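Local coordinates for protein inositol-3-phosphate synthase (Caenorhabditis elegans, PDB 1VKO) that belongs to the myo-inositol-1-phosphate synthase family and binds nicotinamide-adenine-dinucleotide and a potassium ion in a Rossmann-type domain, at residues 87-92 against 440-445; 95-99 against 113-117. Residue numbers count along the deposited sequence, not the author numbering.

Interaction 1 (87-92 against 440-445); sequences NNGSTA and DSLLAS. With K (potassium ion), chain B; NAD (nicotinamide-adenine-dinucleotide), chain G.
Two helical N-terminal turns, 87-92 and 440-445, cross at -65° with axes 8.9 Å apart; CA atoms pair as Asn88 with Ser441 (5.1 Å) and Ala92 with Ser445 (4.9 Å). Potassium joins them: it is bound by Asn88 OD1 at 2.9 Å, Ser441 OG at 3.2 Å, NAD O2N at 2.6 Å, NAD O7N at 2.7 Å and a water at 2.7 Å, which also donates to Asp440 OD2. As in Rossmann folds, the first helix's N-terminus receives the diphosphate: Asn87 N donates to NAD O2A (2.8 Å), Asn88 N to NAD O1N (3.0 Å). Asn88 (chi1 m) also donates from ND2 to NAD O7N at 3.0 Å. Close approaches complete the contact: Asn88 OD1 to Ala444 CB 3.4 Å, Thr91 CG2 to Ser445 OG 3.3 Å. Both hydroxyls turn back into their own helices, Thr91 OG1 to Asn87 O (2.9 Å) and Ser445 OG to Ser441 O (2.7 Å). Asp412 accepts from Asn87 and bonds Ser441, while helix 168-173 borders helix 87-100 and strand 429-439 leads into helix 440-458.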
loop_
_atom_site.group_PDB
_atom_site.type_symbol
_atom_site.label_atom_id
_atom_site.label_comp_id
_atom_site.label_asym_id
_atom_site.label_seq_id
_atom_site.Cartn_x
_atom_site.Cartn_y
_atom_site.Cartn_z
ATOM N N ASN A 87 24.853 -15.258 -0.101
ATOM C CA ASN A 87 24.179 -14.478 -1.135
ATOM C C ASN A 87 24.991 -13.253 -1.521
ATOM O O ASN A 87 25.292 -13.075 -2.693
ATOM C CB ASN A 87 22.747 -14.055 -0.741
ATOM C CG ASN A 87 21.763 -15.187 -0.797
ATOM O OD1 ASN A 87 22.120 -16.358 -0.612
ATOM N ND2 ASN A 87 20.501 -14.855 -1.029
ATOM N N ASN A 88 25.312 -12.392 -0.542
ATOM C CA ASN A 88 26.115 -11.180 -0.819
ATOM C C ASN A 88 27.480 -11.545 -1.399
ATOM O O ASN A 88 27.875 -11.057 -2.447
ATOM C CB ASN A 88 26.250 -10.301 0.432
ATOM C CG ASN A 88 24.881 -9.812 0.940
ATOM O OD1 ASN A 88 23.925 -9.833 0.182
ATOM N ND2 ASN A 88 24.785 -9.378 2.209
ATOM N N GLY A 89 28.196 -12.432 -0.721
ATOM C CA GLY A 89 29.524 -12.809 -1.161
ATOM C C GLY A 89 29.523 -13.262 -2.609
ATOM O O GLY A 89 30.274 -12.716 -3.412
ATOM N N SER A 90 28.719 -14.267 -2.966
ATOM C CA SER A 90 28.847 -14.872 -4.305
ATOM C C SER A 90 28.389 -13.859 -5.362
ATOM O O SER A 90 28.856 -13.849 -6.495
ATOM C CB SER A 90 28.030 -16.154 -4.404
ATOM O OG SER A 90 26.651 -15.884 -4.162
ATOM N N THR A 91 27.480 -12.980 -4.968
ATOM C CA THR A 91 27.004 -11.941 -5.867
ATOM C C THR A 91 28.035 -10.846 -6.080
ATOM O O THR A 91 28.217 -10.398 -7.206
ATOM C CB THR A 91 25.682 -11.349 -5.337
ATOM O OG1 THR A 91 24.667 -12.352 -5.426
ATOM C CG2 THR A 91 25.187 -10.238 -6.250
ATOM N N ALA A 92 28.656 -10.392 -4.988
ATOM C CA ALA A 92 29.745 -9.447 -5.024
ATOM C C ALA A 92 30.801 -9.917 -6.006
ATOM O O ALA A 92 31.231 -9.157 -6.860
ATOM C CB ALA A 92 30.341 -9.282 -3.637
ATOM N N ASP A 440 17.651 -7.907 -1.750
ATOM C CA ASP A 440 18.699 -7.625 -0.753
ATOM C C ASP A 440 20.130 -7.719 -1.294
ATOM O O ASP A 440 20.938 -6.818 -1.070
ATOM C CB ASP A 440 18.561 -8.542 0.453
ATOM C CG ASP A 440 17.486 -8.082 1.413
ATOM O OD1 ASP A 440 17.147 -6.859 1.444
ATOM O OD2 ASP A 440 16.914 -8.897 2.166
ATOM N N SER A 441 20.445 -8.825 -1.980
ATOM C CA SER A 441 21.808 -9.088 -2.453
ATOM C C SER A 441 22.250 -8.019 -3.449
ATOM O O SER A 441 23.418 -7.599 -3.454
ATOM C CB SER A 441 21.899 -10.479 -3.092
ATOM O OG SER A 441 21.763 -11.512 -2.126
ATOM N N LEU A 442 21.295 -7.594 -4.281
ATOM C CA LEU A 442 21.497 -6.545 -5.282
ATOM C C LEU A 442 21.594 -5.163 -4.608
ATOM O O LEU A 442 22.218 -4.242 -5.125
ATOM C CB LEU A 442 20.400 -6.601 -6.360
ATOM C CG LEU A 442 20.374 -7.824 -7.313
ATOM C CD1 LEU A 442 19.198 -7.731 -8.294
ATOM C CD2 LEU A 442 21.693 -8.039 -8.095
ATOM N N LEU A 443 20.997 -5.030 -3.438
ATOM C CA LEU A 443 21.189 -3.827 -2.664
ATOM C C LEU A 443 22.542 -3.861 -1.936
ATOM O O LEU A 443 23.272 -2.866 -1.968
ATOM C CB LEU A 443 19.997 -3.576 -1.721
ATOM C CG LEU A 443 18.751 -2.919 -2.354
ATOM C CD1 LEU A 443 17.511 -2.971 -1.454
ATOM C CD2 LEU A 443 19.019 -1.474 -2.778
ATOM N N ALA A 444 22.883 -5.009 -1.332
ATOM C CA ALA A 444 24.052 -5.171 -0.428
ATOM C C ALA A 444 25.432 -5.133 -1.059
ATOM O O ALA A 444 26.322 -4.461 -0.514
ATOM C CB ALA A 444 23.927 -6.440 0.351
ATOM N N SER A 445 25.618 -5.899 -2.156
ATOM C CA SER A 445 26.918 -6.027 -2.849
ATOM C C SER A 445 27.514 -4.698 -3.232
ATOM O O SER A 445 28.596 -4.408 -2.796
ATOM C CB SER A 445 26.835 -6.898 -4.118
ATOM O OG SER A 445 26.060 -8.051 -3.896
HETATM K K K B . 21.262 -10.816 0.949
HETATM P PA NAD G . 23.856 -15.671 3.543
HETATM O O1A NAD G . 23.389 -16.747 4.401
HETATM O O2A NAD G . 23.444 -15.960 2.159
HETATM O O5B NAD G . 25.426 -15.558 3.739
HETATM C C5B NAD G . 26.029 -16.042 4.901
HETATM C C4B NAD G . 27.177 -16.939 4.478
HETATM O O4B NAD G . 28.161 -16.905 5.487
HETATM C C3B NAD G . 26.759 -18.375 4.331
HETATM O O3B NAD G . 27.536 -18.854 3.244
HETATM C C2B NAD G . 27.272 -19.083 5.552
HETATM O O2B NAD G . 27.820 -20.304 5.060
HETATM C C1B NAD G . 28.432 -18.186 5.974
HETATM N N9A NAD G . 28.886 -18.179 7.388
HETATM C C8A NAD G . 28.172 -18.271 8.544
HETATM N N7A NAD G . 29.038 -18.241 9.582
HETATM C C5A NAD G . 30.304 -18.135 9.138
HETATM C C6A NAD G . 31.563 -18.101 9.763
HETATM N N6A NAD G . 31.737 -18.223 11.089
HETATM N N1A NAD G . 32.684 -18.015 8.978
HETATM C C2A NAD G . 32.583 -17.996 7.617
HETATM N N3A NAD G . 31.360 -18.072 7.035
HETATM C C4A NAD G . 30.222 -18.129 7.760
HETATM O O3 NAD G . 23.322 -14.222 4.038
HETATM P PN NAD G . 23.587 -12.928 3.149
HETATM O O1N NAD G . 24.791 -13.205 2.322
HETATM O O2N NAD G . 22.326 -12.586 2.486
HETATM O O5D NAD G . 24.078 -11.775 4.179
HETATM C C5D NAD G . 25.076 -12.041 5.150
HETATM C C4D NAD G . 25.062 -11.078 6.352
HETATM O O4D NAD G . 24.967 -9.745 5.913
HETATM C C3D NAD G . 23.898 -11.301 7.323
HETATM O O3D NAD G . 24.374 -11.157 8.632
HETATM C C2D NAD G . 23.018 -10.099 7.094
HETATM O O2D NAD G . 22.287 -9.654 8.226
HETATM C C1D NAD G . 24.040 -9.059 6.726
HETATM N N1N NAD G . 23.291 -7.983 6.087
HETATM C C2N NAD G . 22.619 -8.219 4.929
HETATM C C3N NAD G . 21.896 -7.195 4.361
HETATM C C7N NAD G . 21.512 -7.383 2.942
HETATM O O7N NAD G . 21.842 -8.644 2.389
HETATM N N7N NAD G . 20.920 -6.389 2.268
HETATM C C4N NAD G . 21.859 -5.915 4.948
HETATM C C5N NAD G . 22.532 -5.703 6.131
HETATM C C6N NAD G . 23.251 -6.760 6.710
HETATM O O HOH W 1 19.321 -10.719 2.821
#

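Interaction 2 (95-99 against 113-117); sequences SIFAN and QANYF
Residues 95-99 form a helical turn with Asn99 N bonded to Ser95 O at 2.8 Å, whereas 113-117 is extended at Gln113 (-125/150), Ala114 (-53/140) and Asn115 (-152/-174), then bends at Tyr116 (-124/37). The closest CA pair is Asn99 with Ala114, 5.1 Å apart. Asn99, its CA-to-CB bond toward the loop and chi1 m, is the polar hub: ND2 donates to Ser95 O at 2.7 Å, nearly straight, and to Asn115 O at 3.1 Å, so one amide ties a helical carbonyl to the loop backbone. The carboxamide therefore lies close along the loop, with Asn99 OD1 3.0 Å from Asn115 CA. Beside it, Ala114 CB sits 3.3 Å from Ala98 O and 4.0 Å from Ala98 CB. Tyr116 (chi1 m) extends its ring back to the helix, with Asn99 CG over one face; Tyr116 OH lies 3.4 Å from Asn99 CB and 3.5 Å from Ile96 CA, and its hydrogen-bond partner is Asn152. The arrangement is a side-chain-to-backbone tie between the last turns of a helix and the loop after strand 110-113. Helix 178-188 packs on Ala98, Tyr449 of helix 440-458 meets the Tyr116 ring, and the second subunit adds Phe425 against Tyr116 and Met426 N bonded to Asn115 OD1.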
loop_
_atom_site.group_PDB
_atom_site.type_symbol
_atom_site.label_atom_id
_atom_site.label_comp_id
_atom_site.label_asym_id
_atom_site.label_seq_id
_atom_site.Cartn_x
_atom_site.Cartn_y
_atom_site.Cartn_z
ATOM N N SER A 95 29.280 -10.316 -9.877
ATOM C CA SER A 95 29.091 -9.039 -10.552
ATOM C C SER A 95 30.372 -8.336 -10.987
ATOM O O SER A 95 30.355 -7.611 -12.000
ATOM C CB SER A 95 28.259 -8.093 -9.691
ATOM O OG SER A 95 27.033 -8.694 -9.315
ATOM N N ILE A 96 31.463 -8.515 -10.239
ATOM C CA ILE A 96 32.798 -8.015 -10.680
ATOM C C ILE A 96 33.184 -8.666 -12.005
ATOM O O ILE A 96 33.480 -7.986 -12.997
ATOM C CB ILE A 96 33.868 -8.177 -9.536
ATOM C CG1 ILE A 96 33.515 -7.239 -8.365
ATOM C CG2 ILE A 96 35.218 -7.796 -9.960
ATOM C CD1 ILE A 96 34.253 -7.528 -7.070
ATOM N N PHE A 97 33.125 -9.983 -12.048
ATOM C CA PHE A 97 33.426 -10.716 -13.285
ATOM C C PHE A 97 32.507 -10.261 -14.382
ATOM O O PHE A 97 32.928 -10.022 -15.499
ATOM C CB PHE A 97 33.220 -12.211 -13.069
ATOM C CG PHE A 97 34.362 -12.880 -12.356
ATOM C CD1 PHE A 97 35.695 -12.604 -12.719
ATOM C CD2 PHE A 97 34.121 -13.802 -11.349
ATOM C CE1 PHE A 97 36.745 -13.222 -12.059
ATOM C CE2 PHE A 97 35.172 -14.442 -10.699
ATOM C CZ PHE A 97 36.478 -14.150 -11.039
ATOM N N ALA A 98 31.229 -10.139 -14.040
ATOM C CA ALA A 98 30.210 -9.840 -14.993
ATOM C C ALA A 98 30.474 -8.483 -15.587
ATOM O O ALA A 98 30.341 -8.312 -16.795
ATOM C CB ALA A 98 28.860 -9.902 -14.331
ATOM N N ASN A 99 30.861 -7.510 -14.762
ATOM C CA ASN A 99 31.268 -6.188 -15.303
ATOM C C ASN A 99 32.603 -6.166 -16.073
ATOM O O ASN A 99 32.749 -5.412 -17.026
ATOM C CB ASN A 99 31.270 -5.112 -14.224
ATOM C CG ASN A 99 29.888 -4.649 -13.880
ATOM O OD1 ASN A 99 29.420 -3.609 -14.374
ATOM N ND2 ASN A 99 29.208 -5.414 -13.026
ATOM N N GLN A 113 22.517 -5.793 -19.289
ATOM C CA GLN A 113 23.985 -5.774 -19.288
ATOM C C GLN A 113 24.415 -5.622 -17.831
ATOM O O GLN A 113 23.667 -5.003 -17.004
ATOM C CB GLN A 113 24.473 -4.557 -20.062
ATOM C CG GLN A 113 25.920 -4.643 -20.598
ATOM N N ALA A 114 25.588 -6.180 -17.498
ATOM C CA ALA A 114 26.239 -5.916 -16.207
ATOM C C ALA A 114 26.404 -4.411 -15.945
ATOM O O ALA A 114 26.676 -3.634 -16.876
ATOM C CB ALA A 114 27.562 -6.600 -16.138
ATOM N N ASN A 115 26.185 -3.995 -14.696
ATOM C CA ASN A 115 26.582 -2.652 -14.274
ATOM C C ASN A 115 26.888 -2.560 -12.778
ATOM O O ASN A 115 26.924 -3.580 -12.093
ATOM C CB ASN A 115 25.549 -1.598 -14.698
ATOM C CG ASN A 115 24.180 -1.820 -14.069
ATOM O OD1 ASN A 115 24.062 -2.364 -12.972
ATOM N ND2 ASN A 115 23.141 -1.370 -14.757
ATOM N N TYR A 116 27.135 -1.337 -12.304
ATOM C CA TYR A 116 27.443 -1.054 -10.893
ATOM C C TYR A 116 26.477 -0.055 -10.346
ATOM O O TYR A 116 26.868 0.756 -9.541
ATOM C CB TYR A 116 28.889 -0.523 -10.643
ATOM C CG TYR A 116 29.979 -1.587 -10.794
ATOM C CD1 TYR A 116 29.946 -2.746 -10.036
ATOM C CD2 TYR A 116 31.005 -1.440 -11.713
ATOM C CE1 TYR A 116 30.881 -3.716 -10.188
ATOM C CE2 TYR A 116 31.984 -2.420 -11.856
ATOM C CZ TYR A 116 31.907 -3.551 -11.093
ATOM O OH TYR A 116 32.819 -4.551 -11.243
ATOM N N PHE A 117 25.208 -0.117 -10.737
ATOM C CA PHE A 117 24.230 0.786 -10.127
ATOM C C PHE A 117 24.073 0.533 -8.612
ATOM O O PHE A 117 24.350 -0.553 -8.098
ATOM C CB PHE A 117 22.877 0.695 -10.829
ATOM C CG PHE A 117 22.800 1.446 -12.133
ATOM C CD1 PHE A 117 23.955 1.924 -12.771
ATOM C CD2 PHE A 117 21.555 1.643 -12.752
ATOM C CE1 PHE A 117 23.888 2.601 -13.989
ATOM C CE2 PHE A 117 21.460 2.319 -13.986
ATOM C CZ PHE A 117 22.636 2.794 -14.613
#

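Overall arrangement
Both contacts use helix 87-100, interaction 1 its N-terminal part and interaction 2 the turns near its C-terminal end; their centres lie 12 Å apart. Interaction 1 is part of the nicotinamide-adenine-dinucleotide pocket, with the Asp440 side chain about 4 Å from pyrophosphate. Interaction 2 stands farther off: the Ser95 side chain is about 12 Å from potassium and 13 Å from the dinucleotide. Along the chain, 95-99/113-117 is nested inside the long loop closed by 87-92/440-445. Tyr449 of helix 440-458 spans the two, bonding Ala92 O and packing on Ile96 and Tyr116. Phe425 of the second subunit packs on Ser445, Ser95 and Tyr116, so helix 87-100 runs from cofactor site to subunit interface.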